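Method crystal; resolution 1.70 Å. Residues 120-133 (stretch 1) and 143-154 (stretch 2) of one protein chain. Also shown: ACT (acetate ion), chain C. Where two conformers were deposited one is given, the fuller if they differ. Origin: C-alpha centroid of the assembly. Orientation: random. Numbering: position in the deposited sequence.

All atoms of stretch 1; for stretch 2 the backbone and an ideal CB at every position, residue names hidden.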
# COMPACT_ATOMS: atom_id res chain seq x y z
N ASP A 120 3.07 -27.64 -9.78
CA ASP A 120 4.51 -27.92 -9.76
C ASP A 120 5.27 -26.60 -9.67
O ASP A 120 4.73 -25.52 -9.94
CB ASP A 120 4.90 -28.78 -10.95
CG ASP A 120 4.79 -28.14 -12.30
OD1 ASP A 120 4.75 -26.90 -12.41
OD2 ASP A 120 4.72 -28.92 -13.29
N ALA A 121 6.55 -26.68 -9.27
CA ALA A 121 7.32 -25.48 -9.03
C ALA A 121 7.48 -24.61 -10.27
O ALA A 121 7.44 -23.37 -10.19
CB ALA A 121 8.71 -25.81 -8.48
N ARG A 122 7.65 -25.27 -11.41
CA ARG A 122 7.76 -24.54 -12.67
C ARG A 122 6.57 -23.59 -12.86
O ARG A 122 6.78 -22.40 -13.13
CB ARG A 122 7.85 -25.51 -13.84
CG ARG A 122 7.70 -24.91 -15.23
CD ARG A 122 7.17 -25.94 -16.22
NE ARG A 122 6.65 -25.38 -17.47
CZ ARG A 122 7.41 -24.99 -18.49
NH1 ARG A 122 8.73 -25.09 -18.41
NH2 ARG A 122 6.86 -24.49 -19.60
N GLN A 123 5.37 -24.12 -12.69
CA GLN A 123 4.21 -23.26 -12.92
C GLN A 123 4.09 -22.26 -11.79
O GLN A 123 3.70 -21.12 -12.03
CB GLN A 123 2.94 -24.10 -13.06
CG GLN A 123 2.96 -24.87 -14.37
CD GLN A 123 1.70 -25.62 -14.71
OE1 GLN A 123 0.91 -25.97 -13.84
NE2 GLN A 123 1.57 -25.86 -16.02
N ARG A 124 4.43 -22.70 -10.58
CA ARG A 124 4.27 -21.73 -9.48
C ARG A 124 5.23 -20.58 -9.64
O ARG A 124 4.85 -19.42 -9.41
CB ARG A 124 4.48 -22.45 -8.15
CG ARG A 124 4.43 -21.50 -6.98
CD ARG A 124 3.15 -20.62 -6.92
NE ARG A 124 3.32 -19.81 -5.68
CZ ARG A 124 2.77 -20.08 -4.51
NH1 ARG A 124 1.95 -21.10 -4.27
NH2 ARG A 124 3.05 -19.25 -3.51
N VAL A 125 6.50 -20.79 -10.01
CA VAL A 125 7.40 -19.63 -10.09
C VAL A 125 7.04 -18.75 -11.28
O VAL A 125 7.23 -17.53 -11.26
CB VAL A 125 8.87 -20.04 -10.11
CG1 VAL A 125 9.15 -20.85 -8.83
CG2 VAL A 125 9.28 -20.83 -11.34
N MSE A 126 6.51 -19.35 -12.33
CA MSE A 126 5.98 -18.61 -13.47
C MSE A 126 4.93 -17.60 -13.00
O MSE A 126 4.96 -16.41 -13.33
CB MSE A 126 5.43 -19.59 -14.48
CG MSE A 126 4.85 -18.95 -15.73
SE MSE A 126 3.94 -20.23 -16.81
CE MSE A 126 2.45 -20.46 -15.64
N LEU A 127 3.99 -18.09 -12.21
CA LEU A 127 2.95 -17.20 -11.67
C LEU A 127 3.45 -16.20 -10.63
O LEU A 127 2.96 -15.07 -10.57
CB LEU A 127 1.79 -18.03 -11.10
CG LEU A 127 1.09 -18.93 -12.12
CD1 LEU A 127 -0.00 -19.75 -11.46
CD2 LEU A 127 0.51 -18.14 -13.29
N ASP A 128 4.41 -16.57 -9.80
CA ASP A 128 4.98 -15.64 -8.84
C ASP A 128 5.67 -14.46 -9.53
O ASP A 128 5.60 -13.31 -9.08
CB ASP A 128 6.00 -16.37 -7.98
CG ASP A 128 5.44 -17.30 -6.92
OD1 ASP A 128 4.23 -17.26 -6.63
OD2 ASP A 128 6.28 -18.08 -6.40
N PHE A 129 6.37 -14.75 -10.63
CA PHE A 129 7.02 -13.72 -11.43
C PHE A 129 5.99 -12.77 -12.07
O PHE A 129 6.13 -11.55 -12.05
CB PHE A 129 7.88 -14.42 -12.50
CG PHE A 129 8.85 -13.51 -13.25
CD1 PHE A 129 10.13 -13.27 -12.78
CD2 PHE A 129 8.49 -12.91 -14.45
CE1 PHE A 129 11.00 -12.46 -13.49
CE2 PHE A 129 9.34 -12.09 -15.15
CZ PHE A 129 10.60 -11.84 -14.64
N ALA A 130 4.95 -13.35 -12.63
CA ALA A 130 3.87 -12.54 -13.21
C ALA A 130 3.27 -11.64 -12.15
O ALA A 130 3.02 -10.46 -12.42
CB ALA A 130 2.82 -13.44 -13.85
N ALA A 131 3.05 -12.19 -10.97
CA ALA A 131 2.51 -11.46 -9.82
C ALA A 131 3.41 -10.31 -9.41
O ALA A 131 2.96 -9.18 -9.19
CB ALA A 131 2.28 -12.37 -8.61
N LYS A 132 4.70 -10.59 -9.32
CA LYS A 132 5.64 -9.54 -8.98
C LYS A 132 5.74 -8.47 -10.05
O LYS A 132 5.92 -7.26 -9.79
CB LYS A 132 7.01 -10.16 -8.70
CG LYS A 132 8.00 -9.07 -8.23
CD LYS A 132 9.35 -9.66 -7.86
CE LYS A 132 10.24 -8.55 -7.29
NZ LYS A 132 11.33 -9.17 -6.50
N MSE A 133 5.66 -8.84 -11.32
CA MSE A 133 5.60 -7.89 -12.41
C MSE A 133 4.35 -7.03 -12.32
O MSE A 133 4.34 -5.84 -12.63
CB MSE A 133 5.54 -8.63 -13.74
CG MSE A 133 6.87 -9.11 -14.28
SE MSE A 133 6.74 -9.96 -15.96
CE MSE A 133 6.16 -8.42 -16.94
N UNK A 143 18.16 -11.92 -10.05
CA UNK A 143 17.88 -13.12 -9.27
C UNK A 143 16.47 -13.66 -9.50
O UNK A 143 16.27 -14.87 -9.44
CB UNK A 143 18.08 -12.83 -7.78
N UNK A 144 15.51 -12.77 -9.76
CA UNK A 144 14.16 -13.21 -10.10
C UNK A 144 14.12 -13.96 -11.42
O UNK A 144 13.45 -14.96 -11.63
CB UNK A 144 13.21 -12.01 -10.16
N UNK A 145 14.87 -13.46 -12.41
CA UNK A 145 14.97 -14.16 -13.68
C UNK A 145 15.70 -15.50 -13.51
O UNK A 145 15.39 -16.48 -14.19
CB UNK A 145 15.69 -13.29 -14.71
N UNK A 146 16.66 -15.56 -12.59
CA UNK A 146 17.38 -16.83 -12.43
C UNK A 146 16.50 -17.87 -11.78
O UNK A 146 16.65 -19.09 -12.01
CB UNK A 146 18.65 -16.63 -11.60
N UNK A 147 15.55 -17.42 -10.96
CA UNK A 147 14.61 -18.39 -10.37
C UNK A 147 13.87 -19.12 -11.48
O UNK A 147 13.67 -20.33 -11.48
CB UNK A 147 13.62 -17.70 -9.43
N UNK A 148 13.44 -18.36 -12.49
CA UNK A 148 12.76 -18.97 -13.63
C UNK A 148 13.65 -19.96 -14.36
O UNK A 148 13.22 -21.05 -14.76
CB UNK A 148 12.29 -17.89 -14.60
N UNK A 149 14.92 -19.56 -14.58
CA UNK A 149 15.84 -20.49 -15.24
C UNK A 149 16.09 -21.75 -14.40
O UNK A 149 16.29 -22.82 -14.97
CB UNK A 149 17.17 -19.79 -15.53
N UNK A 150 16.06 -21.59 -13.08
CA UNK A 150 16.25 -22.69 -12.16
C UNK A 150 15.14 -23.72 -12.19
O UNK A 150 15.18 -24.84 -11.68
CB UNK A 150 16.39 -22.14 -10.74
N UNK A 151 14.04 -23.36 -12.86
CA UNK A 151 12.95 -24.30 -13.03
C UNK A 151 12.63 -24.58 -14.50
O UNK A 151 11.54 -25.06 -14.77
CB UNK A 151 11.70 -23.77 -12.32
N UNK A 152 13.59 -24.34 -15.38
CA UNK A 152 13.57 -24.85 -16.72
C UNK A 152 13.17 -23.87 -17.79
O UNK A 152 13.15 -24.28 -18.96
CB UNK A 152 12.63 -26.05 -16.78
N UNK A 153 12.88 -22.61 -17.43
CA UNK A 153 12.61 -21.61 -18.46
C UNK A 153 13.89 -21.03 -19.04
O UNK A 153 14.80 -20.64 -18.31
CB UNK A 153 11.75 -20.48 -17.89
N UNK A 154 13.96 -20.95 -20.37
CA UNK A 154 15.07 -20.26 -20.98
C UNK A 154 14.71 -18.78 -21.20
O UNK A 154 13.66 -18.30 -20.79
CB UNK A 154 15.45 -20.93 -22.30
C ACT C . 12.06 -27.79 -12.47
O ACT C . 11.31 -27.39 -11.59
OXT ACT C . 13.26 -27.56 -12.43
CH3 ACT C . 11.51 -28.55 -13.62

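Two helices, 121-133 and 143-150, run nearly antiparallel, their directions 158° apart and their axes 9.5 Å apart at closest approach. The start of stretch 2 therefore lies beside the later turns of stretch 1, and its end beside Ala121 and Arg122.

Position 143 has nothing of stretch 1 within 5.5 Å of its ideal CB, so almost any helix-compatible residue would fit; it is Ala143. At position 144 the CB points toward stretch 1, 4.0 Å from Phe129 CE1 and 5.0 Å from Lys132 NZ. An acid suits the ammonium group, though a polar amide could also reach it. The residue is Asp144, whose OD2 accepts from Lys132 NZ at 3.1 Å in a salt bridge; the bond from Lys132 NZ to Asp144 OD1, at 3.5 Å, is weak. Its CB packs 4.0 Å from Phe129 CE1.

Position 145 points away, yet its CB lies 4.9 Å from Phe129 CE1, so a chain with some aliphatic length could touch the ring. Arg145 does so with CG, 4.1 Å from Phe129 CE1. Position 146 is out of reach and tolerant; Glu146 forms a salt bridge within its own helix, to position 149.

Position 147 points toward stretch 1, with the ideal CB 5.3 Å from Val125 CB. A modest apolar side chain would fill this gap, and Val147 places CG1 4.0 Å from Val125 CG1. Position 148 points sideways, with its CB 5.3 Å from Val125 CG2 and 5.4 Å from Phe129 CD1. A longer apolar chain such as leucine or methionine could bridge these neighbours. Leu148 turns its end nearer: CD1 sits over a face of the Phe129 ring, 3.5 Å from its centroid, in a CH-pi contact, while CD2 lies 4.0 Å from Val125 CG2.

Positions 149 and 150 have no stretch 1 atom within 5.5 Å of the ideal CB and leave the choice open. Arg149 completes the bridge to Glu146, its NH2 only 2.5 Å from Glu146 OE1; Ser150 makes no contact with stretch 1.

At position 151 the CB points toward stretch 1, 3.9 Å from Val125 CG2 and 4.0 Å from Arg122 CA. A flat or slim side chain could lie along this surface. His151 sets CE1 3.6 Å from Ala121 CB and CD2 3.8 Å from Val125 CG2, and its ND1 donates to acetate O at 2.9 Å.

Position 152 has phi/psi of 103/1, where a CB would jam against the preceding carbonyl oxygen; this calls for glycine, and Gly152 is found.

Position 153 points sideways with no close neighbour at CB, so a large side chain is needed to reach stretch 1; an aromatic could meet both the guanidinium of Arg122 and the apolar atoms nearby. Phe153 brings CE1 3.4 Å from Arg122 CZ, over one guanidinium face, and CZ 3.8 Å from Met126 CB. Position 154 is out of reach and precedes another helix, so an N-capping residue is apt: Asn154.

Stretch 2 143-154: ADREVLRSHGFN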
# COMPACT_ATOMS: atom_id res chain seq x y z
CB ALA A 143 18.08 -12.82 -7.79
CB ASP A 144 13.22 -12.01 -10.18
CG ASP A 144 13.06 -11.32 -8.84
OD1 ASP A 144 12.79 -12.02 -7.85
OD2 ASP A 144 13.21 -10.10 -8.72
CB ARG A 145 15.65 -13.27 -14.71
CG ARG A 145 14.76 -12.08 -15.10
CD ARG A 145 15.30 -11.34 -16.31
NE ARG A 145 16.58 -10.69 -16.06
CZ ARG A 145 16.72 -9.48 -15.54
NH1 ARG A 145 15.69 -8.73 -15.18
NH2 ARG A 145 17.94 -8.99 -15.35
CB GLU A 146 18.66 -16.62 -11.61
CG GLU A 146 19.58 -17.84 -11.62
CD GLU A 146 20.04 -18.24 -13.01
OE1 GLU A 146 20.37 -17.36 -13.85
OE2 GLU A 146 20.06 -19.46 -13.28
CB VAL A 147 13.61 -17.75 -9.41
CG1 VAL A 147 12.50 -18.72 -9.06
CG2 VAL A 147 14.35 -17.29 -8.15
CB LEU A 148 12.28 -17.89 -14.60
CG LEU A 148 11.29 -16.90 -13.98
CD1 LEU A 148 10.98 -15.81 -15.01
CD2 LEU A 148 10.05 -17.59 -13.48
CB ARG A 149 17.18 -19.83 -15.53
CG ARG A 149 17.05 -18.63 -16.47
CD ARG A 149 18.38 -18.13 -17.01
NE ARG A 149 19.03 -17.19 -16.12
CZ ARG A 149 19.07 -15.88 -16.13
NH1 ARG A 149 18.47 -15.17 -17.06
NH2 ARG A 149 19.76 -15.32 -15.15
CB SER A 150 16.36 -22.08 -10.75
OG SER A 150 17.24 -22.94 -10.05
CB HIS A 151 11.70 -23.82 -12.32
CG HIS A 151 11.92 -23.78 -10.84
ND1 HIS A 151 11.80 -24.92 -10.07
CD2 HIS A 151 12.25 -22.77 -10.02
CE1 HIS A 151 12.06 -24.58 -8.81
NE2 HIS A 151 12.33 -23.28 -8.74
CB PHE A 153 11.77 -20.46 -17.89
CG PHE A 153 10.41 -20.92 -17.40
CD1 PHE A 153 9.44 -21.30 -18.33
CD2 PHE A 153 10.11 -20.98 -16.06
CE1 PHE A 153 8.18 -21.70 -17.90
CE2 PHE A 153 8.86 -21.35 -15.63
CZ PHE A 153 7.89 -21.70 -16.55
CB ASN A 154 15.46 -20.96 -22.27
CG ASN A 154 14.47 -20.87 -23.40
OD1 ASN A 154 13.50 -20.12 -23.32
ND2 ASN A 154 14.72 -21.63 -24.46
O HOH W 1 10.27 -26.65 -16.92
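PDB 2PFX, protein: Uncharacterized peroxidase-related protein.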